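PDB 2Q0X: paraflagellar rod component from Trypanosoma brucei, which is of unknown function but adopts the alpha/beta hydrolase fold, so that a hydrolase-like activity is possible though not established. Local coordinates for residues Val138-Val143 and Gly221-Pro226; Val215-Val220 and Arg252-Cys257. One frame throughout, in Å; residues are numbered along the deposited sequence.

Interaction 1: Val138-Val143 and Gly221-Pro226; sequences VILHGV and GVIKVP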
loop_
_atom_site.group_PDB
_atom_site.type_symbol
_atom_site.label_atom_id
_atom_site.label_comp_id
_atom_site.label_asym_id
_atom_site.label_seq_id
_atom_site.Cartn_x
_atom_site.Cartn_y
_atom_site.Cartn_z
ATOM N N VAL A 138 22.572 -3.640 -10.124
ATOM C CA VAL A 138 21.887 -3.720 -8.864
ATOM C C VAL A 138 22.359 -2.562 -7.978
ATOM O O VAL A 138 23.541 -2.259 -7.908
ATOM C CB VAL A 138 22.109 -5.096 -8.188
ATOM C CG1 VAL A 138 21.459 -5.131 -6.839
ATOM C CG2 VAL A 138 21.557 -6.260 -9.103
ATOM N N ILE A 139 21.408 -1.914 -7.315
ATOM C CA ILE A 139 21.700 -0.857 -6.356
ATOM C C ILE A 139 20.991 -1.198 -5.059
ATOM O O ILE A 139 19.783 -1.365 -5.051
ATOM C CB ILE A 139 21.183 0.544 -6.856
ATOM C CG1 ILE A 139 21.789 0.914 -8.215
ATOM C CG2 ILE A 139 21.423 1.618 -5.779
ATOM C CD1 ILE A 139 20.869 1.768 -9.119
ATOM N N LEU A 140 21.734 -1.268 -3.965
ATOM C CA LEU A 140 21.141 -1.597 -2.684
ATOM C C LEU A 140 21.509 -0.549 -1.651
ATOM O O LEU A 140 22.669 -0.176 -1.513
ATOM C CB LEU A 140 21.595 -2.980 -2.201
ATOM C CG LEU A 140 21.452 -4.169 -3.162
ATOM C CD1 LEU A 140 22.145 -5.411 -2.613
ATOM C CD2 LEU A 140 20.033 -4.426 -3.487
ATOM N N HIS A 141 20.502 -0.088 -0.921
ATOM C CA HIS A 141 20.696 0.856 0.180
ATOM C C HIS A 141 20.367 0.169 1.475
ATOM O O HIS A 141 19.375 -0.563 1.571
ATOM C CB HIS A 141 19.850 2.127 0.013
ATOM C CG HIS A 141 20.071 3.151 1.092
ATOM N ND1 HIS A 141 19.504 3.045 2.344
ATOM C CD2 HIS A 141 20.814 4.282 1.111
ATOM C CE1 HIS A 141 19.876 4.075 3.081
ATOM N NE2 HIS A 141 20.678 4.837 2.359
ATOM N N GLY A 142 21.215 0.417 2.472
ATOM C CA GLY A 142 20.918 0.012 3.824
ATOM C C GLY A 142 21.540 0.882 4.888
ATOM O O GLY A 142 22.610 1.481 4.697
ATOM N N VAL A 143 20.845 0.948 6.018
ATOM C CA VAL A 143 21.368 1.531 7.243
ATOM C C VAL A 143 21.941 0.403 8.068
ATOM O O VAL A 143 21.294 -0.611 8.278
ATOM C CB VAL A 143 20.276 2.219 8.058
ATOM C CG1 VAL A 143 20.879 2.820 9.363
ATOM C CG2 VAL A 143 19.542 3.274 7.190
ATOM N N GLY A 221 27.526 -12.922 -3.510
ATOM C CA GLY A 221 27.985 -13.939 -4.465
ATOM C C GLY A 221 27.011 -14.260 -5.587
ATOM O O GLY A 221 27.451 -14.613 -6.667
ATOM N N VAL A 222 25.692 -14.126 -5.344
ATOM C CA VAL A 222 24.686 -14.382 -6.377
ATOM C C VAL A 222 24.544 -13.239 -7.380
ATOM O O VAL A 222 23.914 -13.407 -8.413
ATOM C CB VAL A 222 23.294 -14.711 -5.796
ATOM C CG1 VAL A 222 23.373 -15.898 -4.796
ATOM C CG2 VAL A 222 22.637 -13.450 -5.167
ATOM N N ILE A 223 25.097 -12.076 -7.066
ATOM C CA ILE A 223 25.000 -10.885 -7.904
ATOM C C ILE A 223 26.134 -10.948 -8.915
ATOM O O ILE A 223 27.310 -10.882 -8.546
ATOM C CB ILE A 223 25.113 -9.579 -7.045
ATOM C CG1 ILE A 223 24.006 -9.518 -5.974
ATOM C CG2 ILE A 223 25.042 -8.329 -7.899
ATOM C CD1 ILE A 223 24.019 -8.224 -5.188
ATOM N N LYS A 224 25.776 -11.088 -10.189
ATOM C CA LYS A 224 26.748 -11.344 -11.254
ATOM C C LYS A 224 26.936 -10.139 -12.165
ATOM O O LYS A 224 27.568 -10.237 -13.223
ATOM C CB LYS A 224 26.293 -12.520 -12.115
ATOM C CG LYS A 224 25.868 -13.767 -11.341
ATOM C CD LYS A 224 26.993 -14.321 -10.536
ATOM C CE LYS A 224 26.775 -15.807 -10.232
ATOM N NZ LYS A 224 27.621 -16.201 -9.063
ATOM N N VAL A 225 26.412 -9.002 -11.738
ATOM C CA VAL A 225 26.462 -7.778 -12.516
ATOM C C VAL A 225 26.928 -6.663 -11.591
ATOM O O VAL A 225 27.033 -6.868 -10.387
ATOM C CB VAL A 225 25.079 -7.471 -13.169
ATOM C CG1 VAL A 225 24.698 -8.621 -14.126
ATOM C CG2 VAL A 225 23.992 -7.212 -12.108
ATOM N N PRO A 226 27.244 -5.485 -12.153
ATOM C CA PRO A 226 27.734 -4.414 -11.309
ATOM C C PRO A 226 26.777 -3.997 -10.168
ATOM O O PRO A 226 25.549 -3.952 -10.332
ATOM C CB PRO A 226 27.986 -3.279 -12.305
ATOM C CG PRO A 226 28.215 -3.964 -13.620
ATOM C CD PRO A 226 27.243 -5.098 -13.578
#
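Val-138 meets the loop Gly-221-Pro-226 through one methyl group and its backbone N-H. Its CG2 lies 4.0 Å from Val-225 CG2 and 4.2 Å from Ile-223 CG2, so a single methyl serves two branched residues of the loop. The valine side chains cross at about a right angle. In Val-138 the first torsion sets CG1 anti to the backbone N (chi1 176°), which leaves CG2 beside that nitrogen, on the side from which the loop approaches. Two residues along the strand, Leu-140 CD1 meets the same isoleucine, 4.2 Å from Ile-223 CD1, a methyl-to-methyl contact at van der Waals range. The polar element is the bond from Val-138 N to Pro-226 O; its length of 3.0 Å and N-H...O angle of 163° support a well-formed hydrogen bond. Within the loop, Lys-224 NZ folds back to Gly-221 O at 2.9 Å, bridging the turn that presents Ile-223. Beyond this shell, Phe-123 of helix 119-128 packs on Leu-140 and Ile-223, and Leu-126 on Val-138 and Ile-223, while Phe-290 of helix 280-299 touches Pro-226. The Pro-226 bond comes just before strand 227-232 and leads into its parallel pairing with strand 135-143, carried on by backbone bonds from Val-138 and Leu-140 to Leu-228; the two strands are neighbours in the central sheet of the alpha/beta hydrolase fold.

Interaction 2: Val215-Val220 and Arg252-Cys257; sequences VLRRSV and RDHTGC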
loop_
_atom_site.group_PDB
_atom_site.type_symbol
_atom_site.label_atom_id
_atom_site.label_comp_id
_atom_site.label_asym_id
_atom_site.label_seq_id
_atom_site.Cartn_x
_atom_site.Cartn_y
_atom_site.Cartn_z
ATOM N N VAL A 215 28.740 -17.035 4.106
ATOM C CA VAL A 215 27.459 -16.342 4.030
ATOM C C VAL A 215 27.416 -15.405 2.824
ATOM O O VAL A 215 26.391 -15.304 2.155
ATOM C CB VAL A 215 27.147 -15.531 5.313
ATOM C CG1 VAL A 215 25.860 -14.759 5.142
ATOM C CG2 VAL A 215 27.059 -16.453 6.518
ATOM N N LEU A 216 28.539 -14.747 2.540
ATOM C CA LEU A 216 28.607 -13.802 1.439
ATOM C C LEU A 216 28.338 -14.449 0.077
ATOM O O LEU A 216 27.824 -13.789 -0.821
ATOM C CB LEU A 216 29.952 -13.076 1.425
ATOM C CG LEU A 216 30.294 -12.136 2.585
ATOM C CD1 LEU A 216 31.653 -11.510 2.281
ATOM C CD2 LEU A 216 29.199 -11.050 2.827
ATOM N N ARG A 217 28.657 -15.736 -0.066
ATOM C CA ARG A 217 28.404 -16.454 -1.320
ATOM C C ARG A 217 26.928 -16.512 -1.609
ATOM O O ARG A 217 26.528 -16.486 -2.759
ATOM C CB ARG A 217 28.934 -17.904 -1.277
ATOM C CG ARG A 217 30.413 -18.042 -1.075
ATOM C CD ARG A 217 31.225 -17.333 -2.182
ATOM N NE ARG A 217 32.647 -17.679 -2.056
ATOM C CZ ARG A 217 33.633 -17.159 -2.788
ATOM N NH1 ARG A 217 33.406 -16.290 -3.759
ATOM N NH2 ARG A 217 34.861 -17.557 -2.548
ATOM N N ARG A 218 26.137 -16.634 -0.553
ATOM C CA ARG A 218 24.686 -16.691 -0.648
ATOM C C ARG A 218 24.026 -15.329 -0.877
ATOM O O ARG A 218 22.889 -15.270 -1.329
ATOM C CB ARG A 218 24.121 -17.326 0.620
ATOM C CG ARG A 218 24.457 -18.820 0.769
ATOM C CD ARG A 218 24.173 -19.309 2.182
ATOM N NE ARG A 218 25.389 -19.475 3.006
ATOM C CZ ARG A 218 25.388 -19.881 4.283
ATOM N NH1 ARG A 218 24.240 -20.157 4.906
ATOM N NH2 ARG A 218 26.536 -20.007 4.956
ATOM N N SER A 219 24.728 -14.249 -0.542
ATOM C CA SER A 219 24.232 -12.884 -0.702
ATOM C C SER A 219 24.902 -12.201 -1.900
ATOM O O SER A 219 24.452 -12.372 -3.020
ATOM C CB SER A 219 24.405 -12.073 0.611
ATOM O OG SER A 219 25.761 -11.854 0.968
ATOM N N VAL A 220 25.983 -11.450 -1.685
ATOM C CA VAL A 220 26.641 -10.742 -2.798
ATOM C C VAL A 220 27.216 -11.686 -3.893
ATOM O O VAL A 220 27.345 -11.299 -5.064
ATOM C CB VAL A 220 27.711 -9.729 -2.299
ATOM C CG1 VAL A 220 27.028 -8.609 -1.479
ATOM C CG2 VAL A 220 28.822 -10.422 -1.491
ATOM N N ARG A 252 34.366 -6.900 -2.378
ATOM C CA ARG A 252 35.158 -7.057 -3.608
ATOM C C ARG A 252 35.586 -8.481 -3.924
ATOM O O ARG A 252 35.664 -8.882 -5.105
ATOM C CB ARG A 252 36.421 -6.222 -3.537
ATOM C CG ARG A 252 36.178 -4.743 -3.654
ATOM C CD ARG A 252 37.513 -4.027 -3.613
ATOM N NE ARG A 252 37.406 -2.587 -3.851
ATOM C CZ ARG A 252 38.414 -1.726 -3.710
ATOM N NH1 ARG A 252 39.618 -2.146 -3.320
ATOM N NH2 ARG A 252 38.216 -0.433 -3.951
ATOM N N ASP A 253 35.907 -9.232 -2.870
ATOM C CA ASP A 253 36.423 -10.584 -3.025
ATOM C C ASP A 253 35.335 -11.642 -3.185
ATOM O O ASP A 253 35.624 -12.769 -3.615
ATOM C CB ASP A 253 37.301 -10.942 -1.826
ATOM C CG ASP A 253 38.621 -10.196 -1.819
ATOM O OD1 ASP A 253 38.848 -9.350 -2.703
ATOM O OD2 ASP A 253 39.428 -10.449 -0.908
ATOM N N HIS A 254 34.103 -11.296 -2.807
ATOM C CA HIS A 254 33.016 -12.264 -2.758
ATOM C C HIS A 254 31.797 -11.922 -3.569
ATOM O O HIS A 254 30.913 -12.741 -3.689
ATOM C CB HIS A 254 32.654 -12.573 -1.303
ATOM C CG HIS A 254 33.799 -13.151 -0.534
ATOM N ND1 HIS A 254 34.508 -12.430 0.403
ATOM C CD2 HIS A 254 34.399 -14.360 -0.609
ATOM C CE1 HIS A 254 35.484 -13.177 0.886
ATOM N NE2 HIS A 254 35.445 -14.351 0.281
ATOM N N THR A 255 31.743 -10.745 -4.173
ATOM C CA THR A 255 30.649 -10.471 -5.093
ATOM C C THR A 255 30.891 -11.295 -6.368
ATOM O O THR A 255 32.033 -11.516 -6.738
ATOM C CB THR A 255 30.522 -8.968 -5.386
ATOM O OG1 THR A 255 30.277 -8.283 -4.156
ATOM C CG2 THR A 255 29.359 -8.673 -6.361
ATOM N N GLY A 256 29.819 -11.732 -7.027
ATOM C CA GLY A 256 29.926 -12.533 -8.243
ATOM C C GLY A 256 30.321 -11.743 -9.481
ATOM O O GLY A 256 30.327 -12.271 -10.558
ATOM N N CYS A 257 30.611 -10.461 -9.317
ATOM C CA CYS A 257 31.116 -9.602 -10.376
ATOM C C CYS A 257 32.105 -8.662 -9.710
ATOM O O CYS A 257 31.837 -8.155 -8.610
ATOM C CB CYS A 257 29.966 -8.803 -10.978
ATOM S SG CYS A 257 30.396 -7.468 -12.109
#
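His-254 is overlapped on two fronts by residues of helix 213-218. Leu-216 CD1 lies 3.5 Å from His-254 ND1, approaching the ring obliquely, and Leu-216 CB rests 3.9 Å from His-254 CB. The neighbouring Arg-217 turns a guanidinium face to the ring edge: His-254 CD2 stands over its centre, 3.6 Å from Arg-217 CZ, with the two planes 81° apart, an edge-to-face arrangement. The arginine chain is bent at chi2 (-59°), which turns CD out of the extended course. The ring is anchored by a hydrogen bond between ND1 and Gly-250 O and by stacking on Phe-213. Further along, Val-220 CB sits 3.5 Å from Thr-255 OG1, whose own polar partner is Val-251 O. Val-220 O accepts a hydrogen bond from Gly-256 N at 3.2 Å, with an N-H...O angle of 154°, and Thr-255 CA lies 3.4 Å from the same Val-220 O. One hydrogen bond and one weaker CA-H...O contact thus meet at this carbonyl, just where the chain leaves helix 241-254. Helix 200-209 packs against Leu-216 and Val-220 through Pro-207, Cys-208 and Val-204, while the exit from helix 241-254 leads on to strand 260-264, the outermost strand on that side of the sheet within this chain.

Of the four segments, 138-143 on strand 135-143 comes first, and interaction 1 closes a loop of 77 intervening residues, 38 of them helical and none in strands, when the chain returns at 221-226. Interaction 2 opens inside that loop, at 215-220, and closes beyond it at 252-257, so the two cross. The 31 residues it spans include strand 227-232 and much of helix 241-254. The centres of the two interactions are about 9 Å apart, and Gly-221 N lies 2.8 Å from Leu-216 O, a probable hydrogen bond. Interaction 1 ties strand 135-143 to the loop entering strand 227-232, interaction 2 joins the ends of helices 213-218 and 241-254, and continuous chain 215-226 connects them.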